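SsfX3 (Streptomyces sp. SF2575, PDB 3SKV) probably transfers a salicylyl group during the biosynthesis of a tetracycline antibiotic, as an acyltransferase that combines a jelly-roll domain with a GDSL/SGNH-fold domain. Local coordinates at residues Pro59-Ala67 with Val76-Val85; Lys185-Asp193 with Trp208-Leu218. The protein carries 1 engineered substitution. All coordinates share one frame; numbering follows the deposited sequence.

Contact 1 (59-67 with 76-85) is complete before contact 2 (185-193 with 208-218) begins, so the two follow one another along the chain. Contact 1 belongs to the N-terminal domain range and joins the end of strand 56-60 to the loop that leads into strand 86-91. Contact 2 packs strand 187-192 of the five-stranded parallel sheet against helix 208-216. Their centres are 18 Å apart and their nearest atoms about 6 Å, without touching. The bridge is strand 219-223 with the loop after it: R61 and R78 of contact 1 bond to S222 and F225, while P186 and W188 pair with D219 and Q221. Contact 1 thus lies where the N-terminal part meets the GDSL/SGNH-type domain.

Contact 1 (Pro59-Ala67 with Val76-Val85); sequences PWRAPHEDA and VGRLAQTSGV
R61 reaches across to the 76-85 loop with both its backbone and its side chain. Its amide N donates to L79 O at 2.8 Å, almost straight at 167°, and NE donates to Q81 O at 2.9 Å, 16° out of the guanidinium plane; NH2 adds a weak bond to that same Q81 oxygen. A long chain ending in several N-H groups suits this place, because a bend at chi3 (-67°) brings the head to Q81 O while S83 CB lies over one of its faces. W60 offers its broad indole to the small A80, whose methyl sits 3.9 Å from the six-membered-ring centroid in a CH-pi contact; H64 CB covers the opposite face. Beside it, L79 CB lies 3.6 Å from W60 CE3, and L79 CG meets A62 CB. Within the N-terminal domain, this ties the end of strand 56-60 to the loop, whose type II beta turn T82-V85 has G84 at positive phi and leads into strand 86-91. V85 gives one methyl each to P59 CB and R61 CG. A water links P59 O to Q81 O, weakly on the Q81 side. Farther out, S222 O takes R61 NH1, and T82 OG1 bonds to P160 O.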
# COMPACT_ATOMS: atom_id res chain seq x y z
N PRO A 59 5.54 -6.22 11.26
CA PRO A 59 6.05 -5.87 9.91
C PRO A 59 6.01 -4.34 9.79
O PRO A 59 5.07 -3.70 10.29
CB PRO A 59 5.05 -6.54 8.94
CG PRO A 59 4.09 -7.31 9.80
CD PRO A 59 4.15 -6.70 11.18
N TRP A 60 7.07 -3.74 9.20
CA TRP A 60 7.18 -2.30 8.98
C TRP A 60 7.32 -2.01 7.51
O TRP A 60 7.89 -2.81 6.77
CB TRP A 60 8.36 -1.69 9.73
CG TRP A 60 8.14 -1.51 11.20
CD1 TRP A 60 8.07 -2.48 12.16
CD2 TRP A 60 8.14 -0.25 11.90
NE1 TRP A 60 7.92 -1.91 13.41
CE2 TRP A 60 8.00 -0.55 13.29
CE3 TRP A 60 8.25 1.09 11.50
CZ2 TRP A 60 7.95 0.46 14.26
CZ3 TRP A 60 8.18 2.09 12.46
CH2 TRP A 60 8.01 1.77 13.82
N ARG A 61 6.81 -0.86 7.08
CA ARG A 61 6.92 -0.43 5.69
C ARG A 61 8.03 0.61 5.49
O ARG A 61 8.03 1.35 4.52
CB ARG A 61 5.56 -0.01 5.15
CG ARG A 61 4.64 -1.20 4.95
CD ARG A 61 3.41 -0.78 4.18
NE ARG A 61 2.60 0.12 4.98
CZ ARG A 61 2.01 1.22 4.52
NH1 ARG A 61 2.12 1.56 3.24
NH2 ARG A 61 1.32 2.00 5.34
N ALA A 62 9.01 0.62 6.38
CA ALA A 62 10.22 1.43 6.38
C ALA A 62 11.23 0.75 7.34
O ALA A 62 10.77 -0.08 8.13
CB ALA A 62 9.92 2.84 6.85
N PRO A 63 12.57 1.02 7.29
CA PRO A 63 13.50 0.32 8.23
C PRO A 63 13.23 0.78 9.65
O PRO A 63 13.49 1.94 9.93
CB PRO A 63 14.90 0.77 7.75
CG PRO A 63 14.69 1.36 6.42
CD PRO A 63 13.30 1.92 6.38
N HIS A 64 12.67 -0.08 10.52
CA HIS A 64 12.23 0.27 11.87
C HIS A 64 13.27 0.95 12.75
O HIS A 64 12.92 1.82 13.54
CB HIS A 64 11.58 -0.94 12.60
CG HIS A 64 12.53 -2.06 12.88
ND1 HIS A 64 13.23 -2.11 14.08
CD2 HIS A 64 12.88 -3.12 12.11
CE1 HIS A 64 13.98 -3.21 14.00
NE2 HIS A 64 13.80 -3.84 12.83
N GLU A 65 14.53 0.55 12.61
CA GLU A 65 15.69 1.10 13.34
C GLU A 65 15.96 2.59 12.99
O GLU A 65 16.47 3.33 13.82
CB GLU A 65 16.94 0.21 13.14
CG GLU A 65 17.37 -0.00 11.68
CD GLU A 65 16.66 -1.09 10.87
OE1 GLU A 65 15.46 -0.92 10.56
OE2 GLU A 65 17.32 -2.09 10.51
N ASP A 66 15.54 3.02 11.79
CA ASP A 66 15.72 4.37 11.26
C ASP A 66 14.42 5.14 11.14
O ASP A 66 14.41 6.14 10.44
CB ASP A 66 16.37 4.30 9.85
CG ASP A 66 17.70 3.61 9.76
OD1 ASP A 66 18.49 3.70 10.73
OD2 ASP A 66 18.00 3.05 8.69
N ALA A 67 13.33 4.69 11.80
CA ALA A 67 12.00 5.34 11.67
C ALA A 67 12.00 6.86 11.90
O ALA A 67 11.28 7.60 11.22
CB ALA A 67 11.00 4.66 12.59
N VAL A 76 5.40 8.53 13.21
CA VAL A 76 6.16 7.27 13.11
C VAL A 76 5.32 5.98 13.01
O VAL A 76 5.63 5.11 12.19
CB VAL A 76 7.32 7.22 14.14
CG1 VAL A 76 7.68 5.80 14.56
CG2 VAL A 76 8.55 7.94 13.60
N GLY A 77 4.25 5.93 13.80
CA GLY A 77 3.30 4.82 13.86
C GLY A 77 2.76 4.40 12.52
O GLY A 77 2.55 3.20 12.29
N ARG A 78 2.56 5.40 11.61
CA ARG A 78 2.07 5.21 10.23
C ARG A 78 2.93 4.21 9.44
O ARG A 78 2.38 3.46 8.63
CB ARG A 78 1.99 6.56 9.48
CG ARG A 78 1.02 7.57 10.09
CD ARG A 78 1.32 9.00 9.65
NE ARG A 78 0.65 9.36 8.39
CZ ARG A 78 -0.05 10.47 8.20
NH1 ARG A 78 -0.19 11.35 9.19
NH2 ARG A 78 -0.61 10.72 7.03
N LEU A 79 4.26 4.18 9.70
CA LEU A 79 5.21 3.27 9.06
C LEU A 79 4.96 1.78 9.39
O LEU A 79 5.31 0.92 8.58
CB LEU A 79 6.65 3.64 9.44
CG LEU A 79 7.40 4.79 8.71
CD1 LEU A 79 6.65 5.33 7.49
CD2 LEU A 79 7.90 5.84 9.66
N ALA A 80 4.37 1.50 10.60
CA ALA A 80 4.05 0.16 11.08
C ALA A 80 2.62 -0.29 10.75
O ALA A 80 2.23 -1.41 11.10
CB ALA A 80 4.33 0.02 12.58
N GLN A 81 1.86 0.54 10.06
CA GLN A 81 0.51 0.14 9.64
C GLN A 81 0.67 -0.82 8.48
O GLN A 81 1.41 -0.53 7.53
CB GLN A 81 -0.35 1.35 9.29
CG GLN A 81 -0.84 2.07 10.54
CD GLN A 81 -1.55 3.37 10.23
OE1 GLN A 81 -1.94 3.65 9.08
NE2 GLN A 81 -1.70 4.19 11.25
N THR A 82 0.08 -2.00 8.63
CA THR A 82 0.24 -3.17 7.75
C THR A 82 -0.49 -3.15 6.39
O THR A 82 -0.80 -4.22 5.83
CB THR A 82 0.13 -4.43 8.56
OG1 THR A 82 -1.14 -4.42 9.20
CG2 THR A 82 1.23 -4.55 9.60
N SER A 83 -0.67 -1.95 5.83
CA SER A 83 -1.31 -1.70 4.55
C SER A 83 -0.50 -2.29 3.37
O SER A 83 0.67 -1.92 3.16
CB SER A 83 -1.53 -0.21 4.38
OG SER A 83 -2.60 -0.00 3.48
N GLY A 84 -1.12 -3.23 2.66
CA GLY A 84 -0.49 -3.93 1.53
C GLY A 84 0.47 -5.02 1.98
O GLY A 84 1.17 -5.61 1.16
N VAL A 85 0.53 -5.28 3.30
CA VAL A 85 1.42 -6.31 3.84
C VAL A 85 0.69 -7.65 3.85
O VAL A 85 -0.48 -7.75 4.25
CB VAL A 85 2.01 -5.95 5.25
CG1 VAL A 85 2.89 -7.10 5.80
CG2 VAL A 85 2.78 -4.64 5.22
O HOH W 1 3.68 -2.19 8.08

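Contact 2 (Lys185-Asp193 with Trp208-Leu218); sequences KPHWIHYGD and WLALAARAEGL
W188 lays the six-membered end of its indole against helix 208-216, with CH2 3.6 Å from L209 CD2 and CZ3 3.9 Å from A212 CB. CG stands opposite the backbone N (chi1 175°), which sends the ring from the strand to the helix. The alanines A212 and A213 are short enough to admit so large a group, and A213 N lies at the ring's edge. L218 CD1 comes obliquely to W188 CE3, at 3.7 Å, and the W208 side chain crosses that of W188 at about a right angle, its CZ3 near W188 CH2. The indole NE1 is hydrogen-bonded to S249 OG. Replacing W188 by alanine is likely to open a gap between strand and helix and leave S249 OG without the indole N-H. Two residues on, H190 takes the edge of W208 on its face, a T-shaped pair with planes at 83° and centroids 5.2 Å apart. H190 is held at both nitrogens: NE2 donates to D193 OD2 at 2.9 Å, in the ring plane, and ND1 pairs with the same S249 OG that serves W188 NE1. D193 OD1 in turn forms a salt bridge with R251. At the other end, G217, at positive phi just after the helix, turns the chain so that its carbonyl O rests 3.4 Å from P186 CD; L218 CA makes a CA-H...O contact with P186 O, with L218 CD2 against P186 CB. The helix runs nearly antiparallel to the strand (159°), as in the beta-alpha-beta unit 187-192, 208-216, 219-223, a building block of the parallel-sheet GDSL/SGNH fold.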
# COMPACT_ATOMS: atom_id res chain seq x y z
N LYS A 185 7.41 -13.09 -8.38
CA LYS A 185 6.62 -12.12 -9.12
C LYS A 185 7.42 -10.83 -9.24
O LYS A 185 8.23 -10.51 -8.34
CB LYS A 185 5.31 -11.82 -8.38
CG LYS A 185 4.29 -12.88 -8.59
CD LYS A 185 3.05 -12.59 -7.78
CE LYS A 185 2.22 -13.83 -7.58
NZ LYS A 185 1.77 -14.44 -8.87
N PRO A 186 7.20 -10.06 -10.33
CA PRO A 186 7.88 -8.76 -10.44
C PRO A 186 7.44 -7.83 -9.31
O PRO A 186 6.29 -7.88 -8.87
CB PRO A 186 7.45 -8.24 -11.81
CG PRO A 186 6.86 -9.43 -12.53
CD PRO A 186 6.29 -10.30 -11.48
N HIS A 187 8.35 -6.99 -8.84
CA HIS A 187 8.06 -6.08 -7.74
C HIS A 187 7.44 -4.80 -8.21
O HIS A 187 7.97 -4.14 -9.12
CB HIS A 187 9.32 -5.77 -6.92
CG HIS A 187 9.84 -6.96 -6.19
ND1 HIS A 187 9.39 -7.28 -4.93
CD2 HIS A 187 10.75 -7.87 -6.58
CE1 HIS A 187 10.03 -8.38 -4.59
NE2 HIS A 187 10.87 -8.77 -5.55
N TRP A 188 6.35 -4.41 -7.55
CA TRP A 188 5.70 -3.15 -7.83
C TRP A 188 5.68 -2.25 -6.61
O TRP A 188 5.00 -2.56 -5.63
CB TRP A 188 4.29 -3.32 -8.43
CG TRP A 188 3.55 -2.03 -8.61
CD1 TRP A 188 4.09 -0.79 -8.88
CD2 TRP A 188 2.14 -1.83 -8.50
NE1 TRP A 188 3.10 0.15 -8.96
CE2 TRP A 188 1.88 -0.46 -8.74
CE3 TRP A 188 1.04 -2.70 -8.27
CZ2 TRP A 188 0.58 0.07 -8.75
CZ3 TRP A 188 -0.24 -2.17 -8.27
CH2 TRP A 188 -0.46 -0.80 -8.49
N ILE A 189 6.44 -1.13 -6.68
CA ILE A 189 6.49 -0.12 -5.64
C ILE A 189 5.55 1.02 -5.99
O ILE A 189 5.68 1.61 -7.07
CB ILE A 189 7.92 0.41 -5.34
CG1 ILE A 189 8.92 -0.73 -5.06
CG2 ILE A 189 7.87 1.45 -4.16
CD1 ILE A 189 10.34 -0.22 -4.67
N HIS A 190 4.60 1.34 -5.07
CA HIS A 190 3.71 2.47 -5.27
C HIS A 190 3.94 3.49 -4.13
O HIS A 190 3.87 3.13 -2.95
CB HIS A 190 2.23 2.10 -5.45
CG HIS A 190 1.36 3.31 -5.62
ND1 HIS A 190 1.30 3.99 -6.85
CD2 HIS A 190 0.64 3.99 -4.70
CE1 HIS A 190 0.53 5.05 -6.63
NE2 HIS A 190 0.10 5.09 -5.35
N TYR A 191 4.22 4.74 -4.52
CA TYR A 191 4.43 5.83 -3.57
C TYR A 191 3.48 6.99 -3.85
O TYR A 191 3.23 7.33 -4.99
CB TYR A 191 5.90 6.32 -3.63
CG TYR A 191 6.19 7.56 -2.83
CD1 TYR A 191 6.46 7.49 -1.46
CD2 TYR A 191 6.18 8.82 -3.42
CE1 TYR A 191 6.67 8.64 -0.70
CE2 TYR A 191 6.41 9.97 -2.67
CZ TYR A 191 6.65 9.87 -1.32
OH TYR A 191 6.93 11.00 -0.59
N GLY A 192 3.01 7.64 -2.81
CA GLY A 192 2.18 8.83 -2.96
C GLY A 192 0.73 8.74 -2.52
O GLY A 192 0.36 7.87 -1.73
N ASP A 193 -0.06 9.70 -3.02
CA ASP A 193 -1.49 9.93 -2.75
C ASP A 193 -1.72 10.69 -1.44
O ASP A 193 -0.92 10.61 -0.50
CB ASP A 193 -2.33 8.64 -2.85
CG ASP A 193 -2.42 8.08 -4.26
OD1 ASP A 193 -3.03 8.76 -5.13
OD2 ASP A 193 -1.90 6.95 -4.49
N TRP A 208 -7.74 -0.79 -4.28
CA TRP A 208 -7.41 -0.68 -5.69
C TRP A 208 -6.02 -1.27 -5.95
O TRP A 208 -5.85 -2.01 -6.92
CB TRP A 208 -7.57 0.75 -6.20
CG TRP A 208 -6.53 1.72 -5.73
CD1 TRP A 208 -6.59 2.54 -4.64
CD2 TRP A 208 -5.25 1.96 -6.34
NE1 TRP A 208 -5.44 3.28 -4.55
CE2 TRP A 208 -4.60 2.95 -5.58
CE3 TRP A 208 -4.60 1.42 -7.46
CZ2 TRP A 208 -3.34 3.45 -5.93
CZ3 TRP A 208 -3.33 1.87 -7.78
CH2 TRP A 208 -2.73 2.89 -7.04
N LEU A 209 -5.05 -0.99 -5.04
CA LEU A 209 -3.67 -1.48 -5.09
C LEU A 209 -3.60 -2.99 -5.08
O LEU A 209 -2.93 -3.58 -5.93
CB LEU A 209 -2.89 -0.94 -3.88
CG LEU A 209 -2.21 0.41 -4.05
CD1 LEU A 209 -1.63 0.86 -2.78
CD2 LEU A 209 -1.09 0.35 -5.11
N ALA A 210 -4.32 -3.62 -4.14
CA ALA A 210 -4.38 -5.07 -4.01
C ALA A 210 -4.98 -5.71 -5.26
O ALA A 210 -4.39 -6.64 -5.81
CB ALA A 210 -5.19 -5.44 -2.77
N LEU A 211 -6.12 -5.17 -5.75
CA LEU A 211 -6.83 -5.65 -6.94
C LEU A 211 -5.97 -5.48 -8.19
O LEU A 211 -5.96 -6.37 -9.03
CB LEU A 211 -8.13 -4.85 -7.12
CG LEU A 211 -9.48 -5.42 -6.66
CD1 LEU A 211 -9.42 -6.86 -6.02
CD2 LEU A 211 -10.26 -4.39 -5.89
N ALA A 212 -5.29 -4.33 -8.32
CA ALA A 212 -4.44 -4.06 -9.48
C ALA A 212 -3.25 -5.03 -9.50
O ALA A 212 -3.02 -5.66 -10.52
CB ALA A 212 -3.97 -2.61 -9.48
N ALA A 213 -2.57 -5.23 -8.35
CA ALA A 213 -1.42 -6.15 -8.22
C ALA A 213 -1.80 -7.60 -8.50
O ALA A 213 -1.08 -8.31 -9.21
CB ALA A 213 -0.79 -6.05 -6.84
N ARG A 214 -2.93 -8.04 -7.94
CA ARG A 214 -3.41 -9.41 -8.10
C ARG A 214 -3.77 -9.70 -9.56
O ARG A 214 -3.41 -10.77 -10.07
CB ARG A 214 -4.61 -9.69 -7.19
CG ARG A 214 -4.26 -9.76 -5.72
CD ARG A 214 -5.50 -9.65 -4.86
NE ARG A 214 -6.38 -10.81 -5.02
CZ ARG A 214 -7.66 -10.84 -4.66
NH1 ARG A 214 -8.21 -9.78 -4.10
NH2 ARG A 214 -8.38 -11.95 -4.84
N ALA A 215 -4.43 -8.74 -10.24
CA ALA A 215 -4.81 -8.94 -11.64
C ALA A 215 -3.58 -8.96 -12.54
O ALA A 215 -3.57 -9.65 -13.56
CB ALA A 215 -5.76 -7.85 -12.07
N GLU A 216 -2.53 -8.21 -12.16
CA GLU A 216 -1.30 -8.13 -12.93
C GLU A 216 -0.25 -9.18 -12.60
O GLU A 216 0.66 -9.35 -13.40
CB GLU A 216 -0.71 -6.70 -12.87
CG GLU A 216 -1.43 -5.68 -13.74
CD GLU A 216 -1.56 -6.01 -15.23
OE1 GLU A 216 -0.62 -6.59 -15.82
OE2 GLU A 216 -2.61 -5.65 -15.81
N GLY A 217 -0.36 -9.84 -11.45
CA GLY A 217 0.64 -10.82 -11.00
C GLY A 217 1.87 -10.12 -10.43
O GLY A 217 3.00 -10.56 -10.65
N LEU A 218 1.66 -9.01 -9.69
CA LEU A 218 2.75 -8.22 -9.13
C LEU A 218 2.89 -8.37 -7.63
O LEU A 218 1.90 -8.51 -6.92
CB LEU A 218 2.59 -6.73 -9.47
CG LEU A 218 2.54 -6.33 -10.95
CD1 LEU A 218 2.04 -4.91 -11.09
CD2 LEU A 218 3.90 -6.50 -11.63